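Local atomic coordinates of SusD superfamily protein (Bacteroides fragilis, PDB entry 3L22), a protein that is of uncharacterised function but, as a SusD-family outer-membrane protein, probably binds sugars at the cell surface for uptake, as relatives do. Residues R124-A127 / Y128-N132; T137-S140 / V141-A145; V168-I171 / Y172-I175; M208-Y211 / M212-E216; E216-K219 / A220-A223. All blocks are in the same frame, centred on the assembly; numbering follows the deposited sequence.

Contact 1: residues R124-A127 / Y128-N132; sequences RALA and YYYLN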
loop_
_atom_site.group_PDB
_atom_site.type_symbol
_atom_site.label_atom_id
_atom_site.label_comp_id
_atom_site.label_asym_id
_atom_site.label_seq_id
_atom_site.Cartn_x
_atom_site.Cartn_y
_atom_site.Cartn_z
ATOM N N ARG A 124 -6.627 10.668 5.036
ATOM C CA ARG A 124 -6.199 10.477 6.429
ATOM C C ARG A 124 -6.200 8.999 6.802
ATOM O O ARG A 124 -5.258 8.520 7.431
ATOM C CB ARG A 124 -7.091 11.255 7.360
ATOM C CG ARG A 124 -6.686 11.175 8.823
ATOM C CD ARG A 124 -7.425 12.251 9.621
ATOM N NE ARG A 124 -8.847 11.987 9.703
ATOM C CZ ARG A 124 -9.740 12.859 10.193
ATOM N NH1 ARG A 124 -9.371 14.058 10.682
ATOM N NH2 ARG A 124 -11.006 12.493 10.275
ATOM N N ALA A 125 -7.215 8.274 6.340
ATOM C CA ALA A 125 -7.350 6.852 6.621
ATOM C C ALA A 125 -6.177 6.050 6.025
ATOM O O ALA A 125 -5.573 5.187 6.701
ATOM C CB ALA A 125 -8.721 6.327 6.081
ATOM N N LEU A 126 -5.822 6.380 4.787
ATOM C CA LEU A 126 -4.706 5.735 4.132
ATOM C C LEU A 126 -3.361 5.996 4.852
ATOM O O LEU A 126 -2.507 5.074 5.013
ATOM C CB LEU A 126 -4.660 6.182 2.651
ATOM C CG LEU A 126 -3.807 5.360 1.698
ATOM C CD1 LEU A 126 -4.174 3.838 1.701
ATOM C CD2 LEU A 126 -3.837 5.930 0.257
ATOM N N ALA A 127 -3.166 7.234 5.293
ATOM C CA ALA A 127 -1.931 7.590 5.978
ATOM C C ALA A 127 -1.796 6.775 7.270
ATOM O O ALA A 127 -0.760 6.126 7.517
ATOM C CB ALA A 127 -1.901 9.079 6.253
ATOM N N TYR A 128 -2.864 6.748 8.071
ATOM C CA TYR A 128 -2.865 5.933 9.295
ATOM C C TYR A 128 -2.696 4.443 9.010
ATOM O O TYR A 128 -2.055 3.730 9.793
ATOM C CB TYR A 128 -4.123 6.188 10.148
ATOM C CG TYR A 128 -3.983 7.417 11.012
ATOM C CD1 TYR A 128 -3.034 7.451 12.034
ATOM C CD2 TYR A 128 -4.763 8.565 10.799
ATOM C CE1 TYR A 128 -2.861 8.567 12.826
ATOM C CE2 TYR A 128 -4.598 9.710 11.616
ATOM C CZ TYR A 128 -3.638 9.693 12.620
ATOM O OH TYR A 128 -3.414 10.778 13.418
ATOM N N TYR A 129 -3.276 3.962 7.909
ATOM C CA TYR A 129 -3.164 2.559 7.563
ATOM C C TYR A 129 -1.698 2.134 7.347
ATOM O O TYR A 129 -1.257 1.079 7.828
ATOM C CB TYR A 129 -4.025 2.253 6.310
ATOM C CG TYR A 129 -3.706 0.938 5.673
ATOM C CD1 TYR A 129 -4.301 -0.235 6.126
ATOM C CD2 TYR A 129 -2.831 0.856 4.614
ATOM C CE1 TYR A 129 -4.024 -1.458 5.554
ATOM C CE2 TYR A 129 -2.526 -0.390 4.021
ATOM C CZ TYR A 129 -3.129 -1.529 4.489
ATOM O OH TYR A 129 -2.864 -2.755 3.909
ATOM N N TYR A 130 -0.956 2.951 6.600
ATOM C CA TYR A 130 0.455 2.651 6.390
ATOM C C TYR A 130 1.293 2.743 7.691
ATOM O O TYR A 130 2.126 1.869 7.933
ATOM C CB TYR A 130 1.025 3.490 5.247
ATOM C CG TYR A 130 0.527 3.032 3.878
ATOM C CD1 TYR A 130 0.794 1.748 3.421
ATOM C CD2 TYR A 130 -0.164 3.898 3.042
ATOM C CE1 TYR A 130 0.375 1.324 2.169
ATOM C CE2 TYR A 130 -0.606 3.494 1.799
ATOM C CZ TYR A 130 -0.317 2.211 1.355
ATOM O OH TYR A 130 -0.735 1.793 0.126
ATOM N N LEU A 131 1.025 3.720 8.549
ATOM C CA LEU A 131 1.693 3.787 9.849
ATOM C C LEU A 131 1.392 2.528 10.691
ATOM O O LEU A 131 2.285 1.976 11.351
ATOM C CB LEU A 131 1.286 5.039 10.616
ATOM C CG LEU A 131 1.641 6.426 10.058
ATOM C CD1 LEU A 131 1.026 7.503 10.950
ATOM C CD2 LEU A 131 3.202 6.567 9.945
ATOM N N ASN A 132 0.168 2.013 10.574
ATOM C CA ASN A 132 -0.269 0.869 11.365
ATOM C C ASN A 132 0.387 -0.430 10.894
ATOM O O ASN A 132 0.242 -1.451 11.552
ATOM C CB ASN A 132 -1.801 0.693 11.304
ATOM C CG ASN A 132 -2.426 0.352 12.650
ATOM O OD1 ASN A 132 -1.888 0.696 13.697
ATOM N ND2 ASN A 132 -3.596 -0.324 12.619
#

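Contact 2: residues T137-S140 / V141-A145; sequences TPYS and VNPDA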
loop_
_atom_site.group_PDB
_atom_site.type_symbol
_atom_site.label_atom_id
_atom_site.label_comp_id
_atom_site.label_asym_id
_atom_site.label_seq_id
_atom_site.Cartn_x
_atom_site.Cartn_y
_atom_site.Cartn_z
ATOM N N THR A 137 3.188 -4.154 16.650
ATOM C CA THR A 137 2.934 -5.561 16.447
ATOM C C THR A 137 1.570 -5.699 15.767
ATOM O O THR A 137 0.637 -4.984 16.151
ATOM C CB THR A 137 2.913 -6.278 17.799
ATOM O OG1 THR A 137 4.180 -6.098 18.405
ATOM C CG2 THR A 137 2.615 -7.783 17.677
ATOM N N PRO A 138 1.438 -6.607 14.781
ATOM C CA PRO A 138 0.166 -6.736 14.084
ATOM C C PRO A 138 -0.984 -7.191 14.974
ATOM O O PRO A 138 -0.812 -7.889 15.962
ATOM C CB PRO A 138 0.456 -7.795 13.003
ATOM C CG PRO A 138 1.594 -8.572 13.547
ATOM C CD PRO A 138 2.435 -7.521 14.192
ATOM N N TYR A 139 -2.163 -6.739 14.604
ATOM C CA TYR A 139 -3.397 -7.058 15.307
ATOM C C TYR A 139 -3.581 -8.562 15.468
ATOM O O TYR A 139 -4.039 -9.011 16.510
ATOM C CB TYR A 139 -4.553 -6.452 14.520
ATOM C CG TYR A 139 -5.952 -6.645 15.075
ATOM C CD1 TYR A 139 -6.614 -7.858 14.917
ATOM C CD2 TYR A 139 -6.651 -5.590 15.691
ATOM C CE1 TYR A 139 -7.903 -8.048 15.383
ATOM C CE2 TYR A 139 -7.968 -5.772 16.177
ATOM C CZ TYR A 139 -8.581 -6.995 15.971
ATOM O OH TYR A 139 -9.848 -7.235 16.380
ATOM N N SER A 140 -3.230 -9.321 14.436
ATOM C CA SER A 140 -3.388 -10.776 14.468
ATOM C C SER A 140 -2.566 -11.391 15.573
ATOM O O SER A 140 -2.894 -12.469 15.994
ATOM C CB SER A 140 -2.982 -11.435 13.139
ATOM O OG SER A 140 -1.609 -11.197 12.855
ATOM N N VAL A 141 -1.493 -10.733 16.010
ATOM C CA VAL A 141 -0.703 -11.221 17.141
ATOM C C VAL A 141 -1.117 -10.586 18.456
ATOM O O VAL A 141 -1.221 -11.284 19.444
ATOM C CB VAL A 141 0.801 -10.990 16.925
ATOM C CG1 VAL A 141 1.593 -11.335 18.213
ATOM C CG2 VAL A 141 1.280 -11.815 15.710
ATOM N N ASN A 142 -1.334 -9.278 18.464
ATOM C CA ASN A 142 -1.723 -8.580 19.671
ATOM C C ASN A 142 -2.504 -7.301 19.331
ATOM O O ASN A 142 -1.894 -6.276 19.015
ATOM C CB ASN A 142 -0.491 -8.224 20.502
ATOM C CG ASN A 142 -0.839 -7.458 21.795
ATOM O OD1 ASN A 142 -1.994 -7.287 22.150
ATOM N ND2 ASN A 142 0.181 -6.960 22.466
ATOM N N PRO A 143 -3.849 -7.351 19.428
ATOM C CA PRO A 143 -4.652 -6.161 19.162
ATOM C C PRO A 143 -4.402 -4.992 20.085
ATOM O O PRO A 143 -4.729 -3.857 19.718
ATOM C CB PRO A 143 -6.091 -6.629 19.395
ATOM C CG PRO A 143 -6.037 -8.090 19.448
ATOM C CD PRO A 143 -4.678 -8.461 19.911
ATOM N N ASP A 144 -3.882 -5.235 21.287
ATOM C CA ASP A 144 -3.570 -4.123 22.194
ATOM C C ASP A 144 -2.132 -3.562 22.038
ATOM O O ASP A 144 -1.683 -2.740 22.844
ATOM C CB ASP A 144 -3.863 -4.562 23.629
ATOM C CG ASP A 144 -5.348 -4.935 23.833
ATOM O OD1 ASP A 144 -6.271 -4.290 23.245
ATOM O OD2 ASP A 144 -5.591 -5.902 24.564
ATOM N N ALA A 145 -1.401 -4.013 21.036
ATOM C CA ALA A 145 -0.059 -3.503 20.811
ATOM C C ALA A 145 -0.103 -2.003 20.508
ATOM O O ALA A 145 -0.971 -1.540 19.759
ATOM C CB ALA A 145 0.617 -4.249 19.647
HETATM O O HOH W 1 3.080 -6.707 21.255
#

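Contact 3: residues V168-I171 / Y172-I175; sequences VKQI and YEHI. With ZN (zinc ion), chain H.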
loop_
_atom_site.group_PDB
_atom_site.type_symbol
_atom_site.label_atom_id
_atom_site.label_comp_id
_atom_site.label_asym_id
_atom_site.label_seq_id
_atom_site.Cartn_x
_atom_site.Cartn_y
_atom_site.Cartn_z
ATOM N N VAL A 168 -2.922 -0.736 17.919
ATOM C CA VAL A 168 -3.152 -1.198 16.548
ATOM C C VAL A 168 -4.664 -1.363 16.270
ATOM O O VAL A 168 -5.146 -0.914 15.221
ATOM C CB VAL A 168 -2.302 -2.441 16.211
ATOM C CG1 VAL A 168 -2.664 -3.685 17.105
ATOM C CG2 VAL A 168 -2.347 -2.797 14.695
ATOM N N LYS A 169 -5.419 -1.916 17.228
ATOM C CA LYS A 169 -6.872 -2.020 17.088
ATOM C C LYS A 169 -7.518 -0.619 17.013
ATOM O O LYS A 169 -8.395 -0.367 16.176
ATOM C CB LYS A 169 -7.487 -2.833 18.243
ATOM C CG LYS A 169 -9.052 -2.817 18.369
ATOM C CD LYS A 169 -9.539 -3.704 19.556
ATOM C CE LYS A 169 -11.080 -3.910 19.668
ATOM N NZ LYS A 169 -11.909 -2.725 20.200
ATOM N N GLN A 170 -7.099 0.291 17.878
ATOM C CA GLN A 170 -7.727 1.631 17.899
ATOM C C GLN A 170 -7.486 2.370 16.592
ATOM O O GLN A 170 -8.370 3.100 16.100
ATOM C CB GLN A 170 -7.239 2.465 19.097
ATOM C CG GLN A 170 -7.850 2.043 20.416
ATOM C CD GLN A 170 -7.138 2.656 21.619
ATOM O OE1 GLN A 170 -5.915 2.888 21.622
ATOM N NE2 GLN A 170 -7.916 2.933 22.651
ATOM N N ILE A 171 -6.301 2.181 16.021
ATOM C CA ILE A 171 -5.986 2.872 14.767
ATOM C C ILE A 171 -6.865 2.314 13.651
ATOM O O ILE A 171 -7.468 3.088 12.892
ATOM C CB ILE A 171 -4.484 2.796 14.416
ATOM C CG1 ILE A 171 -3.652 3.584 15.426
ATOM C CG2 ILE A 171 -4.215 3.297 12.986
ATOM C CD1 ILE A 171 -3.889 5.075 15.521
ATOM N N TYR A 172 -6.974 0.986 13.565
ATOM C CA TYR A 172 -7.882 0.389 12.615
ATOM C C TYR A 172 -9.319 0.842 12.798
ATOM O O TYR A 172 -10.036 1.072 11.812
ATOM C CB TYR A 172 -7.832 -1.133 12.648
ATOM C CG TYR A 172 -6.627 -1.769 11.986
ATOM C CD1 TYR A 172 -6.143 -1.320 10.748
ATOM C CD2 TYR A 172 -6.002 -2.862 12.555
ATOM C CE1 TYR A 172 -5.040 -1.951 10.131
ATOM C CE2 TYR A 172 -4.896 -3.457 11.944
ATOM C CZ TYR A 172 -4.443 -3.021 10.745
ATOM O OH TYR A 172 -3.354 -3.630 10.152
ATOM N N GLU A 173 -9.749 0.976 14.044
ATOM C CA GLU A 173 -11.135 1.355 14.330
ATOM C C GLU A 173 -11.401 2.784 13.886
ATOM O O GLU A 173 -12.484 3.077 13.375
ATOM C CB GLU A 173 -11.464 1.150 15.813
ATOM C CG GLU A 173 -11.690 -0.349 16.144
ATOM C CD GLU A 173 -11.680 -0.687 17.628
ATOM O OE1 GLU A 173 -11.091 0.073 18.457
ATOM O OE2 GLU A 173 -12.283 -1.745 17.970
ATOM N N HIS A 174 -10.406 3.657 14.027
ATOM C CA HIS A 174 -10.573 5.027 13.548
ATOM C C HIS A 174 -10.585 5.074 11.994
ATOM O O HIS A 174 -11.395 5.780 11.389
ATOM C CB HIS A 174 -9.524 6.010 14.069
ATOM C CG HIS A 174 -9.624 7.299 13.350
ATOM N ND1 HIS A 174 -10.613 8.196 13.638
ATOM C CD2 HIS A 174 -9.034 7.740 12.214
ATOM C CE1 HIS A 174 -10.598 9.177 12.755
ATOM N NE2 HIS A 174 -9.655 8.909 11.863
ATOM N N ILE A 175 -9.717 4.304 11.371
ATOM C CA ILE A 175 -9.709 4.164 9.907
ATOM C C ILE A 175 -11.096 3.767 9.430
ATOM O O ILE A 175 -11.605 4.359 8.492
ATOM C CB ILE A 175 -8.646 3.159 9.425
ATOM C CG1 ILE A 175 -7.246 3.748 9.645
ATOM C CG2 ILE A 175 -8.843 2.796 7.937
ATOM C CD1 ILE A 175 -6.076 2.731 9.591
HETATM ZN ZN ZN H . -12.052 8.162 15.256
HETATM O O HOH W 2 -10.790 -0.389 21.132
HETATM O O HOH W 3 -13.474 9.593 14.327
#

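Contact 4: residues M208-Y211 / M212-E216; sequences MRVY and MAMNE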
loop_
_atom_site.group_PDB
_atom_site.type_symbol
_atom_site.label_atom_id
_atom_site.label_comp_id
_atom_site.label_asym_id
_atom_site.label_seq_id
_atom_site.Cartn_x
_atom_site.Cartn_y
_atom_site.Cartn_z
HETATM N N MSE A 208 -11.603 -3.242 2.987
HETATM C CA MSE A 208 -11.305 -4.649 2.903
HETATM C C MSE A 208 -9.945 -4.996 3.502
HETATM O O MSE A 208 -9.856 -5.958 4.259
HETATM C CB MSE A 208 -11.385 -5.175 1.484
HETATM C CG MSE A 208 -11.000 -6.644 1.413
HETATM SE SE MSE A 208 -11.534 -7.582 -0.219
HETATM C CE MSE A 208 -10.858 -6.394 -1.308
ATOM N N ARG A 209 -8.904 -4.234 3.165
ATOM C CA ARG A 209 -7.594 -4.478 3.734
ATOM C C ARG A 209 -7.597 -4.413 5.251
ATOM O O ARG A 209 -6.961 -5.237 5.910
ATOM C CB ARG A 209 -6.550 -3.495 3.191
ATOM C CG ARG A 209 -6.172 -3.744 1.742
ATOM C CD ARG A 209 -4.798 -3.132 1.497
ATOM N NE ARG A 209 -4.310 -3.103 0.130
ATOM C CZ ARG A 209 -3.156 -2.562 -0.233
ATOM N NH1 ARG A 209 -2.341 -2.010 0.678
ATOM N NH2 ARG A 209 -2.792 -2.589 -1.499
ATOM N N VAL A 210 -8.298 -3.434 5.799
ATOM C CA VAL A 210 -8.363 -3.280 7.222
ATOM C C VAL A 210 -9.057 -4.488 7.846
ATOM O O VAL A 210 -8.562 -5.065 8.797
ATOM C CB VAL A 210 -9.062 -1.961 7.617
ATOM C CG1 VAL A 210 -9.432 -1.937 9.103
ATOM C CG2 VAL A 210 -8.151 -0.776 7.260
ATOM N N TYR A 211 -10.223 -4.861 7.326
ATOM C CA TYR A 211 -10.924 -5.996 7.894
ATOM C C TYR A 211 -10.130 -7.293 7.767
ATOM O O TYR A 211 -10.135 -8.100 8.692
ATOM C CB TYR A 211 -12.332 -6.135 7.321
ATOM C CG TYR A 211 -13.383 -5.197 7.912
ATOM C CD1 TYR A 211 -13.555 -5.073 9.293
ATOM C CD2 TYR A 211 -14.243 -4.465 7.085
ATOM C CE1 TYR A 211 -14.556 -4.261 9.833
ATOM C CE2 TYR A 211 -15.245 -3.658 7.626
ATOM C CZ TYR A 211 -15.379 -3.542 8.987
ATOM O OH TYR A 211 -16.376 -2.769 9.541
HETATM N N MSE A 212 -9.393 -7.488 6.682
HETATM C CA MSE A 212 -8.523 -8.681 6.598
HETATM C C MSE A 212 -7.459 -8.703 7.685
HETATM O O MSE A 212 -7.177 -9.768 8.260
HETATM C CB MSE A 212 -7.868 -8.797 5.226
HETATM C CG MSE A 212 -8.863 -9.127 4.169
HETATM SE SE MSE A 212 -8.038 -9.097 2.395
HETATM C CE MSE A 212 -7.135 -10.679 2.401
ATOM N N ALA A 213 -6.891 -7.537 7.992
ATOM C CA ALA A 213 -5.854 -7.437 9.035
ATOM C C ALA A 213 -6.436 -7.825 10.415
ATOM O O ALA A 213 -5.687 -8.157 11.348
ATOM C CB ALA A 213 -5.240 -5.982 9.057
HETATM N N MSE A 214 -7.775 -7.747 10.541
HETATM C CA MSE A 214 -8.470 -8.055 11.787
HETATM C C MSE A 214 -9.139 -9.442 11.763
HETATM O O MSE A 214 -9.878 -9.790 12.671
HETATM C CB MSE A 214 -9.495 -6.950 12.076
HETATM C CG MSE A 214 -8.895 -5.529 12.096
HETATM SE SE MSE A 214 -10.258 -4.146 12.219
HETATM C CE MSE A 214 -10.367 -4.043 14.151
ATOM N N ASN A 215 -8.849 -10.229 10.734
ATOM C CA ASN A 215 -9.462 -11.526 10.513
ATOM C C ASN A 215 -10.974 -11.466 10.394
ATOM O O ASN A 215 -11.624 -12.414 10.680
ATOM C CB ASN A 215 -9.029 -12.549 11.595
ATOM C CG ASN A 215 -7.612 -13.068 11.379
ATOM O OD1 ASN A 215 -6.775 -12.428 10.754
ATOM N ND2 ASN A 215 -7.355 -14.262 11.894
ATOM N N GLU A 216 -11.513 -10.334 9.946
ATOM C CA GLU A 216 -12.945 -10.137 9.788
ATOM C C GLU A 216 -13.327 -10.449 8.343
ATOM O O GLU A 216 -13.646 -9.546 7.532
ATOM C CB GLU A 216 -13.295 -8.689 10.133
ATOM C CG GLU A 216 -13.107 -8.323 11.603
ATOM C CD GLU A 216 -14.111 -8.960 12.506
ATOM O OE1 GLU A 216 -15.198 -9.354 12.058
ATOM O OE2 GLU A 216 -13.806 -9.099 13.692
#

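Contact 5: residues E216-K219 / A220-A223; sequences EWDK and AITA. With ACT (acetate ion), chain Q.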
loop_
_atom_site.group_PDB
_atom_site.type_symbol
_atom_site.label_atom_id
_atom_site.label_comp_id
_atom_site.label_asym_id
_atom_site.label_seq_id
_atom_site.Cartn_x
_atom_site.Cartn_y
_atom_site.Cartn_z
ATOM N N GLU A 216 -11.513 -10.334 9.946
ATOM C CA GLU A 216 -12.945 -10.137 9.788
ATOM C C GLU A 216 -13.327 -10.449 8.343
ATOM O O GLU A 216 -13.646 -9.546 7.532
ATOM C CB GLU A 216 -13.295 -8.689 10.133
ATOM C CG GLU A 216 -13.107 -8.323 11.603
ATOM C CD GLU A 216 -14.111 -8.960 12.506
ATOM O OE1 GLU A 216 -15.198 -9.354 12.058
ATOM O OE2 GLU A 216 -13.806 -9.099 13.692
ATOM N N TRP A 217 -13.293 -11.738 8.023
ATOM C CA TRP A 217 -13.340 -12.202 6.630
ATOM C C TRP A 217 -14.688 -11.860 5.991
ATOM O O TRP A 217 -14.733 -11.389 4.858
ATOM C CB TRP A 217 -13.019 -13.714 6.518
ATOM C CG TRP A 217 -11.766 -14.109 7.245
ATOM C CD1 TRP A 217 -11.693 -14.905 8.351
ATOM C CD2 TRP A 217 -10.427 -13.698 6.959
ATOM N NE1 TRP A 217 -10.401 -15.027 8.755
ATOM C CE2 TRP A 217 -9.596 -14.297 7.929
ATOM C CE3 TRP A 217 -9.847 -12.907 5.972
ATOM C CZ2 TRP A 217 -8.224 -14.115 7.955
ATOM C CZ3 TRP A 217 -8.464 -12.719 5.993
ATOM C CH2 TRP A 217 -7.673 -13.311 6.982
ATOM N N ASP A 218 -15.772 -11.995 6.748
ATOM C CA ASP A 218 -17.094 -11.647 6.228
ATOM C C ASP A 218 -17.283 -10.146 5.963
ATOM O O ASP A 218 -17.852 -9.765 4.940
ATOM C CB ASP A 218 -18.199 -12.134 7.149
ATOM C CG ASP A 218 -18.365 -13.638 7.133
ATOM O OD1 ASP A 218 -18.051 -14.322 6.137
ATOM O OD2 ASP A 218 -18.883 -14.140 8.137
ATOM N N LYS A 219 -16.821 -9.307 6.874
ATOM C CA LYS A 219 -16.915 -7.866 6.678
ATOM C C LYS A 219 -15.989 -7.424 5.534
ATOM O O LYS A 219 -16.346 -6.513 4.774
ATOM C CB LYS A 219 -16.637 -7.095 7.975
ATOM C CG LYS A 219 -17.676 -7.358 9.070
ATOM C CD LYS A 219 -17.260 -6.758 10.427
ATOM C CE LYS A 219 -18.244 -7.125 11.541
ATOM N NZ LYS A 219 -17.941 -8.541 12.079
ATOM N N ALA A 220 -14.845 -8.089 5.386
ATOM C CA ALA A 220 -13.932 -7.811 4.266
ATOM C C ALA A 220 -14.592 -8.128 2.916
ATOM O O ALA A 220 -14.512 -7.353 1.989
ATOM C CB ALA A 220 -12.648 -8.605 4.434
ATOM N N ILE A 221 -15.250 -9.279 2.845
ATOM C CA ILE A 221 -15.990 -9.699 1.647
ATOM C C ILE A 221 -17.077 -8.732 1.268
ATOM O O ILE A 221 -17.192 -8.376 0.092
ATOM C CB ILE A 221 -16.586 -11.114 1.815
ATOM C CG1 ILE A 221 -15.449 -12.146 1.808
ATOM C CG2 ILE A 221 -17.642 -11.429 0.717
ATOM C CD1 ILE A 221 -15.846 -13.568 2.397
ATOM N N THR A 222 -17.877 -8.297 2.241
ATOM C CA THR A 222 -18.907 -7.320 1.963
ATOM C C THR A 222 -18.321 -6.044 1.326
ATOM O O THR A 222 -18.847 -5.564 0.311
ATOM C CB THR A 222 -19.695 -6.959 3.236
ATOM O OG1 THR A 222 -20.256 -8.148 3.790
ATOM C CG2 THR A 222 -20.833 -5.943 2.916
ATOM N N ALA A 223 -17.239 -5.511 1.904
ATOM C CA ALA A 223 -16.575 -4.336 1.334
ATOM C C ALA A 223 -16.068 -4.597 -0.070
ATOM O O ALA A 223 -16.344 -3.822 -0.977
ATOM C CB ALA A 223 -15.370 -3.887 2.221
HETATM C C ACT Q . -15.637 -13.667 10.438
HETATM O O ACT Q . -16.757 -13.733 10.998
HETATM O OXT ACT Q . -15.717 -13.522 9.211
HETATM C CH3 ACT Q . -14.358 -13.741 11.238
#

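Contact 1: residues R124-A127 / Y128-N132
The carbonyls of Arg-124 to Ala-127 accept in turn from the backbone N of Tyr-128 to Leu-131, the i to i+4 pattern of an alpha-helix, with Tyr-128 N meeting Arg-124 O at 3.0 Å. This turn lies near the end of helix 113-131, in the buried helical body of the SusD fold. Arg-124 and Tyr-128 run side by side in the same direction, the aliphatic Arg-124 CG resting 3.8 Å from Tyr-128 CE2 and the guanidinium turned 52° from the ring. That guanidinium continues to Asp-178 in a salt bridge and to Asn-96 in a hydrogen bond, while Tyr-128 OH bonds to the carbonyl of Arg-151. Leu-126 repeats the side-by-side pairing on roughly the far side of the helix: its CG stands anti to the backbone N (chi1 -164°), bringing branch CD1 to 3.6 Å from Tyr-130 CE2. Tyr-129 CB sits 3.3 Å from Ala-125 O. Helices 79-103, 168-178 and 200-213 all pack on this turn. Tyr-129 CD2 lies over the centre of the Tyr-130 ring, 3.9 Å above its plane.

Contact 2: residues T137-S140 / V141-A145
Pro-143 lies over the ring of Tyr-139 in a loop between helices 113-131 and 168-178. The tyrosine extends with CG opposite its own backbone N (chi1 -179°), and Pro-143 crosses it at about a right angle; Pro-143 CB stands 4.0 Å from the centroid of the Tyr-139 ring, displaced toward its rim, a CH-pi contact. Val-141 spreads its two methyl groups over different partners. CG1 meets Thr-137 CG2 at 3.7 Å, the two side chains crossing nearly square, while CG2 lies alongside Pro-138 CG at 3.9 Å. Thr-137 also sets its CB 3.6 Å from Ala-145 CB, bringing the two ends of 137-145 together. On the polar side one carbonyl does double work: Pro-138 O accepts a straight bond from Asn-142 N (2.9 Å, 173°) and a more bent one from Val-141 N, which comes from well above the carbonyl plane. Asn-142 is extended (chi1 179°), and its OD1 takes the backbone N of Asp-144 at 2.9 Å in an Asx turn, inside a type I beta turn from Asn-142 to Ala-145. Its ND2 donates to a water hydrogen-bonded also to Thr-137 OG1. Ser-140 OG bonds instead to the carbonyl of Arg-401. Apolar contacts and a doubly bonded carbonyl, with the Asx turn, hold the loop's bends in place of helix or strand pairing.

Contact 3: residues V168-I171 / Y172-I175
Helix 168-178 of the SusD fold carries both a lysine-glutamate pair and a zinc-binding histidine in its first two turns. Lys-169 reaches Glu-173, one turn on, in a salt bridge: the lysine chain runs out extended, then bends at its last torsion (chi4 -75°) to bring NZ to OE2. The 2.5 Å between Lys-169 NZ and Glu-173 OE2 is very short, and the lysine was modelled in two conformers, so that length is doubtful; a water also links NZ with Glu-173 OE1. Facing the interior, Val-168 CG2 lies beside Tyr-172 CE2 at 3.8 Å, and Ile-171 CG2 meets Ile-175 CD1 at 3.9 Å. Ile-175 meets helices 113-131 and 200-213, Tyr-172 meets helix 200-213. His-174 binds a zinc ion, while its NE2 bonds to Asp-178 OD2, which, with the zinc bond at ND1, holds the ring's rotation. A water and two further atoms from elsewhere in the structure also bind the metal, and His-174 ND1 holds the zinc ion at 2.2 Å.

Contact 4: residues M208-Y211 / M212-E216
Met-208 and Met-212, both selenomethionine, lie side by side on the buried flank of helix 200-213, with Met-208 CG 4.0 Å from Met-212 SE. This is the tight part. Helix 327-339 touches both residues through Asp-333, and Val-210 and Ala-213 pack on Tyr-172 of helix 168-178. Val-210 also lies beside Met-214, pointing the same way; the selenium is near Val-210 CG1 in one of two modelled conformers, so that closeness is doubtful. The looser side is where the helix ends. Asn-215, exposed and with positive phi, is the C-prime residue of a Schellman motif: Glu-216 N bonds to Tyr-211 O at 2.9 Å and Asn-215 N to Met-212 O at 3.0 Å. Tyr-211 O also accepts from Met-214 N at 3.0 Å, and these two donors approach from opposite faces of the carbonyl plane. Tyr-211, partly exposed, holds its CG opposite the carbonyl carbon (chi1 -79°), and this brings Tyr-211 CD1 to within 3.7 Å of Glu-216 CB; the two side chains meet at a slant, and the glutamate's far end pairs with Lys-219. Arg-209, buried, forms a salt bridge through NE with Glu-329 OE2. Apolar selenium and methyl contacts thus line the buried flank, whereas at the helix end the N-H groups of Met-214, Asn-215 and Glu-216 satisfy the last carbonyls, Tyr-211 O taking two, and the chain turns directly into the next helix.

Contact 5: residues E216-K219 / A220-A223
Ala-220 sets its methyl group against the carbonyls that open helix 217-225, Ala-220 CB resting 3.4 Å from Glu-216 O, while Ala-220 N donates to that same Glu-216 O at 2.9 Å. Glu-216 is the N-cap residue, and its side chain is bent at chi2 (-70°) and meets Lys-219. That lysine, three residues on, bends only at its last torsion (chi4 82°), and its ammonium closes a salt bridge: Lys-219 NZ lies 2.9 Å from Glu-216 OE1, arriving from above the carboxylate plane. Trp-217 and Ile-221 are one turn apart yet point differently. Trp-217 leaves the backbone pointing away from the following turn, whereas Ile-221 CG1 lies 3.2 Å from Trp-217 O, the carbonyl one turn back, beside the regular bond of Ile-221 N to that oxygen. Asp-218 is exposed and forms a salt bridge through OD1 with Lys-341 NZ. Its backbone N donates to a bound acetate, Asp-218 N to OXT 2.9 Å with an angle of 161°; the ion, probably from the crystallisation liquor, occupies the N-terminal end of the helix, where the backbone N-H groups of the first turn may attract an anion, although Asp-218 OD2, 3.4 Å from acetate OXT, would be expected to oppose this. Trp-217, Ala-220 and Ile-221 meet Cys-337 of helix 327-339, and Lys-219 and Ala-220 touch Tyr-211 of helix 200-213, so the short helix lies against both.

In the fold
Contacts 1, 3 and 4 form the buried helical part, while contacts 2 and 5 lie farther out, each about 19 Å from the centre of the chain. Contact 1 touches contact 3 through Asn-132, whose ND2 probably bonds to Val-168 O, and contact 4 through Tyr-129 and Arg-209. Contact 3 packs against contact 4 with Tyr-172 on Val-210 and Ala-213 and Ile-175 on Val-210. Loop contact 2 is tied to the start of contact 3 by backbone bonds of Pro-143 and Ala-145. Contacts 4 and 5 share Glu-216. Apolar packing dominates contacts 1 and 4, with salt bridges from buried arginines to residues outside; contact 3 adds zinc and a partly exposed salt bridge, contact 5 an acetate.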